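Local coordinates for YqgE/AlgH family protein (Corynebacterium diphtheriae NCTC 13129, PDB 2GS5) that is of unknown function but belongs to the UPF0301 (AlgH) family of conserved bacterial proteins, at residues N13-P25 and A33-Y45. Residues are numbered along the deposited sequence; the frame is centred on the assembly and turned at random.
Sequences NEPAPGMVLVAAP and ARSVILIIEHSEY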
loop_
_atom_site.group_PDB
_atom_site.type_symbol
_atom_site.label_atom_id
_atom_site.label_comp_id
_atom_site.label_asym_id
_atom_site.label_seq_id
_atom_site.Cartn_x
_atom_site.Cartn_y
_atom_site.Cartn_z
ATOM N N ASN A 13 3.679 0.675 -16.201
ATOM C CA ASN A 13 4.342 1.484 -15.188
ATOM C C ASN A 13 5.376 0.611 -14.490
ATOM O O ASN A 13 5.105 -0.542 -14.164
ATOM C CB ASN A 13 3.343 2.006 -14.155
ATOM C CG ASN A 13 2.246 2.867 -14.763
ATOM O OD1 ASN A 13 1.063 2.716 -14.433
ATOM N ND2 ASN A 13 2.632 3.776 -15.653
ATOM N N GLU A 14 6.564 1.151 -14.250
ATOM C CA GLU A 14 7.614 0.371 -13.599
ATOM C C GLU A 14 7.424 0.353 -12.086
ATOM O O GLU A 14 7.106 1.376 -11.493
ATOM C CB GLU A 14 8.992 0.917 -13.953
ATOM C CG GLU A 14 9.445 0.512 -15.343
ATOM C CD GLU A 14 9.560 -0.995 -15.497
ATOM O OE1 GLU A 14 10.328 -1.617 -14.718
ATOM O OE2 GLU A 14 8.877 -1.555 -16.385
ATOM N N PRO A 15 7.605 -0.822 -11.467
ATOM C CA PRO A 15 7.552 -0.870 -10.010
ATOM C C PRO A 15 8.552 0.074 -9.370
ATOM O O PRO A 15 9.691 0.178 -9.823
ATOM C CB PRO A 15 7.926 -2.316 -9.689
ATOM C CG PRO A 15 7.595 -3.071 -10.907
ATOM C CD PRO A 15 7.849 -2.157 -12.040
ATOM N N ALA A 16 8.111 0.733 -8.311
ATOM C CA ALA A 16 8.935 1.672 -7.567
ATOM C C ALA A 16 8.195 1.988 -6.272
ATOM O O ALA A 16 6.981 1.780 -6.176
ATOM C CB ALA A 16 9.157 2.942 -8.379
ATOM N N PRO A 17 8.911 2.501 -5.261
ATOM C CA PRO A 17 8.196 2.895 -4.064
ATOM C C PRO A 17 7.079 3.878 -4.391
ATOM O O PRO A 17 7.270 4.779 -5.223
ATOM C CB PRO A 17 9.281 3.553 -3.205
ATOM C CG PRO A 17 10.549 2.913 -3.668
ATOM C CD PRO A 17 10.358 2.755 -5.149
ATOM N N GLY A 18 5.920 3.677 -3.772
ATOM C CA GLY A 18 4.783 4.556 -4.007
ATOM C C GLY A 18 3.842 4.065 -5.097
ATOM O O GLY A 18 2.767 4.635 -5.274
HETATM N N MSE A 19 4.244 3.029 -5.831
HETATM C CA MSE A 19 3.344 2.314 -6.730
HETATM C C MSE A 19 2.609 1.255 -5.959
HETATM O O MSE A 19 3.115 0.760 -4.964
HETATM C CB MSE A 19 4.117 1.624 -7.855
HETATM C CG MSE A 19 4.839 2.575 -8.776
HETATM SE SE MSE A 19 3.633 3.642 -9.901
HETATM C CE MSE A 19 2.956 2.267 -11.074
ATOM N N VAL A 20 1.415 0.916 -6.431
ATOM C CA VAL A 20 0.692 -0.257 -5.944
ATOM C C VAL A 20 0.687 -1.359 -6.995
ATOM O O VAL A 20 0.678 -1.099 -8.195
ATOM C CB VAL A 20 -0.754 0.048 -5.521
ATOM C CG1 VAL A 20 -0.756 0.805 -4.192
ATOM C CG2 VAL A 20 -1.494 0.837 -6.582
ATOM N N LEU A 21 0.739 -2.590 -6.501
ATOM C CA LEU A 21 0.588 -3.796 -7.287
ATOM C C LEU A 21 -0.849 -4.243 -7.095
ATOM O O LEU A 21 -1.246 -4.606 -5.983
ATOM C CB LEU A 21 1.534 -4.884 -6.795
ATOM C CG LEU A 21 3.022 -4.539 -6.807
ATOM C CD1 LEU A 21 3.864 -5.589 -6.073
ATOM C CD2 LEU A 21 3.489 -4.352 -8.241
ATOM N N VAL A 22 -1.628 -4.205 -8.175
ATOM C CA VAL A 22 -3.045 -4.537 -8.102
ATOM C C VAL A 22 -3.215 -5.983 -8.537
ATOM O O VAL A 22 -2.852 -6.333 -9.655
ATOM C CB VAL A 22 -3.872 -3.630 -9.016
ATOM C CG1 VAL A 22 -5.356 -3.950 -8.873
ATOM C CG2 VAL A 22 -3.577 -2.157 -8.718
ATOM N N ALA A 23 -3.745 -6.826 -7.650
ATOM C CA ALA A 23 -3.905 -8.255 -7.952
ATOM C C ALA A 23 -4.811 -8.487 -9.170
ATOM O O ALA A 23 -5.878 -7.873 -9.303
ATOM C CB ALA A 23 -4.460 -9.010 -6.748
ATOM N N ALA A 24 -4.396 -9.377 -10.059
ATOM C CA ALA A 24 -5.261 -9.835 -11.144
ATOM C C ALA A 24 -6.547 -10.403 -10.557
ATOM O O ALA A 24 -6.512 -11.059 -9.524
ATOM C CB ALA A 24 -4.547 -10.898 -11.969
ATOM N N PRO A 25 -7.696 -10.147 -11.220
ATOM C CA PRO A 25 -8.957 -10.733 -10.774
ATOM C C PRO A 25 -8.886 -12.237 -10.497
ATOM O O PRO A 25 -9.527 -12.723 -9.557
ATOM C CB PRO A 25 -9.895 -10.449 -11.947
ATOM C CG PRO A 25 -9.383 -9.190 -12.519
ATOM C CD PRO A 25 -7.889 -9.238 -12.366
ATOM N N ALA A 33 -5.341 -12.600 -2.782
ATOM C CA ALA A 33 -6.506 -12.348 -3.612
ATOM C C ALA A 33 -7.007 -10.922 -3.391
ATOM O O ALA A 33 -7.156 -10.467 -2.245
ATOM C CB ALA A 33 -7.614 -13.356 -3.326
ATOM N N ARG A 34 -7.246 -10.228 -4.502
ATOM C CA ARG A 34 -7.782 -8.869 -4.490
ATOM C C ARG A 34 -6.978 -7.924 -3.601
ATOM O O ARG A 34 -7.521 -7.012 -2.992
ATOM C CB ARG A 34 -9.262 -8.889 -4.094
ATOM C CG ARG A 34 -10.123 -9.786 -5.008
ATOM C CD ARG A 34 -10.065 -9.391 -6.494
ATOM N NE ARG A 34 -10.561 -10.450 -7.377
ATOM C CZ ARG A 34 -11.776 -10.493 -7.914
ATOM N NH1 ARG A 34 -12.100 -11.503 -8.712
ATOM N NH2 ARG A 34 -12.666 -9.540 -7.673
ATOM N N SER A 35 -5.668 -8.144 -3.561
ATOM C CA SER A 35 -4.782 -7.266 -2.822
ATOM C C SER A 35 -4.385 -6.051 -3.650
ATOM O O SER A 35 -4.458 -6.043 -4.887
ATOM C CB SER A 35 -3.538 -8.025 -2.351
ATOM O OG SER A 35 -2.814 -8.604 -3.419
ATOM N N VAL A 36 -3.979 -5.011 -2.930
ATOM C CA VAL A 36 -3.415 -3.797 -3.506
ATOM C C VAL A 36 -2.168 -3.510 -2.696
ATOM O O VAL A 36 -2.257 -2.978 -1.585
ATOM C CB VAL A 36 -4.379 -2.604 -3.404
ATOM C CG1 VAL A 36 -3.736 -1.331 -3.946
ATOM C CG2 VAL A 36 -5.691 -2.917 -4.128
ATOM N N ILE A 37 -1.013 -3.894 -3.234
ATOM C CA ILE A 37 0.203 -3.894 -2.429
ATOM C C ILE A 37 1.043 -2.667 -2.724
ATOM O O ILE A 37 1.578 -2.524 -3.809
ATOM C CB ILE A 37 1.008 -5.187 -2.628
ATOM C CG1 ILE A 37 0.143 -6.388 -2.203
ATOM C CG2 ILE A 37 2.312 -5.148 -1.796
ATOM C CD1 ILE A 37 0.721 -7.707 -2.536
ATOM N N LEU A 38 1.127 -1.777 -1.738
ATOM C CA LEU A 38 1.963 -0.585 -1.833
ATOM C C LEU A 38 3.425 -0.965 -1.680
ATOM O O LEU A 38 3.822 -1.518 -0.656
ATOM C CB LEU A 38 1.587 0.404 -0.737
ATOM C CG LEU A 38 2.409 1.681 -0.630
ATOM C CD1 LEU A 38 2.210 2.561 -1.846
ATOM C CD2 LEU A 38 2.057 2.435 0.650
ATOM N N ILE A 39 4.220 -0.659 -2.698
ATOM C CA ILE A 39 5.660 -0.899 -2.648
ATOM C C ILE A 39 6.300 0.135 -1.729
ATOM O O ILE A 39 6.152 1.345 -1.939
ATOM C CB ILE A 39 6.297 -0.858 -4.060
ATOM C CG1 ILE A 39 5.695 -1.965 -4.930
ATOM C CG2 ILE A 39 7.827 -0.967 -3.980
ATOM C CD1 ILE A 39 6.092 -1.879 -6.388
ATOM N N ILE A 40 6.977 -0.350 -0.686
ATOM C CA ILE A 40 7.613 0.527 0.312
ATOM C C ILE A 40 9.141 0.507 0.244
ATOM O O ILE A 40 9.808 1.343 0.869
ATOM C CB ILE A 40 7.142 0.162 1.748
ATOM C CG1 ILE A 40 7.557 -1.265 2.140
ATOM C CG2 ILE A 40 5.627 0.339 1.862
ATOM C CD1 ILE A 40 7.110 -1.657 3.541
ATOM N N GLU A 41 9.692 -0.450 -0.484
ATOM C CA GLU A 41 11.138 -0.546 -0.686
ATOM C C GLU A 41 11.385 -1.386 -1.928
ATOM O O GLU A 41 10.809 -2.454 -2.086
ATOM C CB GLU A 41 11.805 -1.188 0.528
ATOM C CG GLU A 41 13.286 -1.498 0.364
ATOM C CD GLU A 41 14.204 -0.313 0.622
ATOM O OE1 GLU A 41 13.725 0.779 1.002
ATOM O OE2 GLU A 41 15.414 -0.494 0.436
ATOM N N HIS A 42 12.265 -0.915 -2.798
ATOM C CA HIS A 42 12.554 -1.617 -4.029
ATOM C C HIS A 42 14.028 -1.443 -4.303
ATOM O O HIS A 42 14.488 -0.345 -4.640
ATOM C CB HIS A 42 11.689 -1.065 -5.160
ATOM C CG HIS A 42 11.903 -1.738 -6.473
ATOM N ND1 HIS A 42 11.717 -3.092 -6.663
ATOM C CD2 HIS A 42 12.292 -1.240 -7.672
ATOM C CE1 HIS A 42 11.970 -3.395 -7.923
ATOM N NE2 HIS A 42 12.330 -2.291 -8.554
ATOM N N SER A 43 14.769 -2.516 -4.096
ATOM C CA SER A 43 16.218 -2.449 -4.151
ATOM C C SER A 43 16.790 -3.713 -4.785
ATOM O O SER A 43 16.058 -4.643 -5.126
ATOM C CB SER A 43 16.748 -2.279 -2.734
ATOM O OG SER A 43 16.738 -3.525 -2.076
ATOM N N GLU A 44 18.110 -3.743 -4.939
ATOM C CA GLU A 44 18.793 -4.900 -5.492
ATOM C C GLU A 44 18.636 -6.104 -4.565
ATOM O O GLU A 44 18.708 -7.241 -5.012
ATOM C CB GLU A 44 20.280 -4.584 -5.717
ATOM C CG GLU A 44 21.018 -5.575 -6.606
ATOM C CD GLU A 44 21.756 -6.655 -5.837
ATOM O OE1 GLU A 44 22.349 -6.341 -4.780
ATOM O OE2 GLU A 44 21.764 -7.818 -6.297
ATOM N N TYR A 45 18.398 -5.826 -3.285
ATOM C CA TYR A 45 18.209 -6.853 -2.270
ATOM C C TYR A 45 16.854 -7.559 -2.434
ATOM O O TYR A 45 16.786 -8.782 -2.505
ATOM C CB TYR A 45 18.327 -6.218 -0.878
ATOM C CG TYR A 45 18.197 -7.197 0.255
ATOM C CD1 TYR A 45 19.270 -8.010 0.624
ATOM C CD2 TYR A 45 16.997 -7.331 0.948
ATOM C CE1 TYR A 45 19.145 -8.928 1.660
ATOM C CE2 TYR A 45 16.864 -8.246 1.983
ATOM C CZ TYR A 45 17.939 -9.036 2.334
ATOM O OH TYR A 45 17.812 -9.939 3.363
HETATM O O HOH W 1 11.525 -0.984 -11.411
HETATM O O HOH W 2 -7.715 -11.383 -7.048
#
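L21 and I37 face each other as a hydrogen-bonded antiparallel pair, L21 N giving to I37 O and I37 N to L21 O, both at 2.8 Å. Single bonds extend it at either end: I39 N to M19 O, 2.9 Å and nearly straight at 172°, and A23 N to S35 O. Beyond the strand, a type II turn from A16 to M19 brings G18 N to I39 O at 3.0 Å; the positive phi of G18 suits glycine, since a CB would press on the preceding carbonyl.

Apolar contacts clothe both faces. V20 CB rests on V36 CG1 at 3.6 Å, and V22 lies on the same face; W174 of helix 173-179 covers V22 and V36, while L52 and A160 lie against V20. On the other face I39 CG1 points anti to its carbonyl carbon (chi1 -62°), carrying CD1 to P15 CB at 3.8 Å and to L21 CD2 at 4.0 Å; beta-branched and long, I39 fills the angle between strand and turn.

Polar ends close the pair. R34, bent at chi2, gives NH1 to P25 O at 3.0 Å, while water 2 links R34 N to A24 O. At the far end water 1 lies between P15 O and H42 NE2; the H42 ring also bonds T47 OG1 through ND1.

Strand 19-23 is thus interior: backbone bonds to strands 36-42 and 155-159 meet most of its polarity, W174 NE1 takes A23 O and the turn takes M19 N, leaving branched aliphatic side chains to build the core.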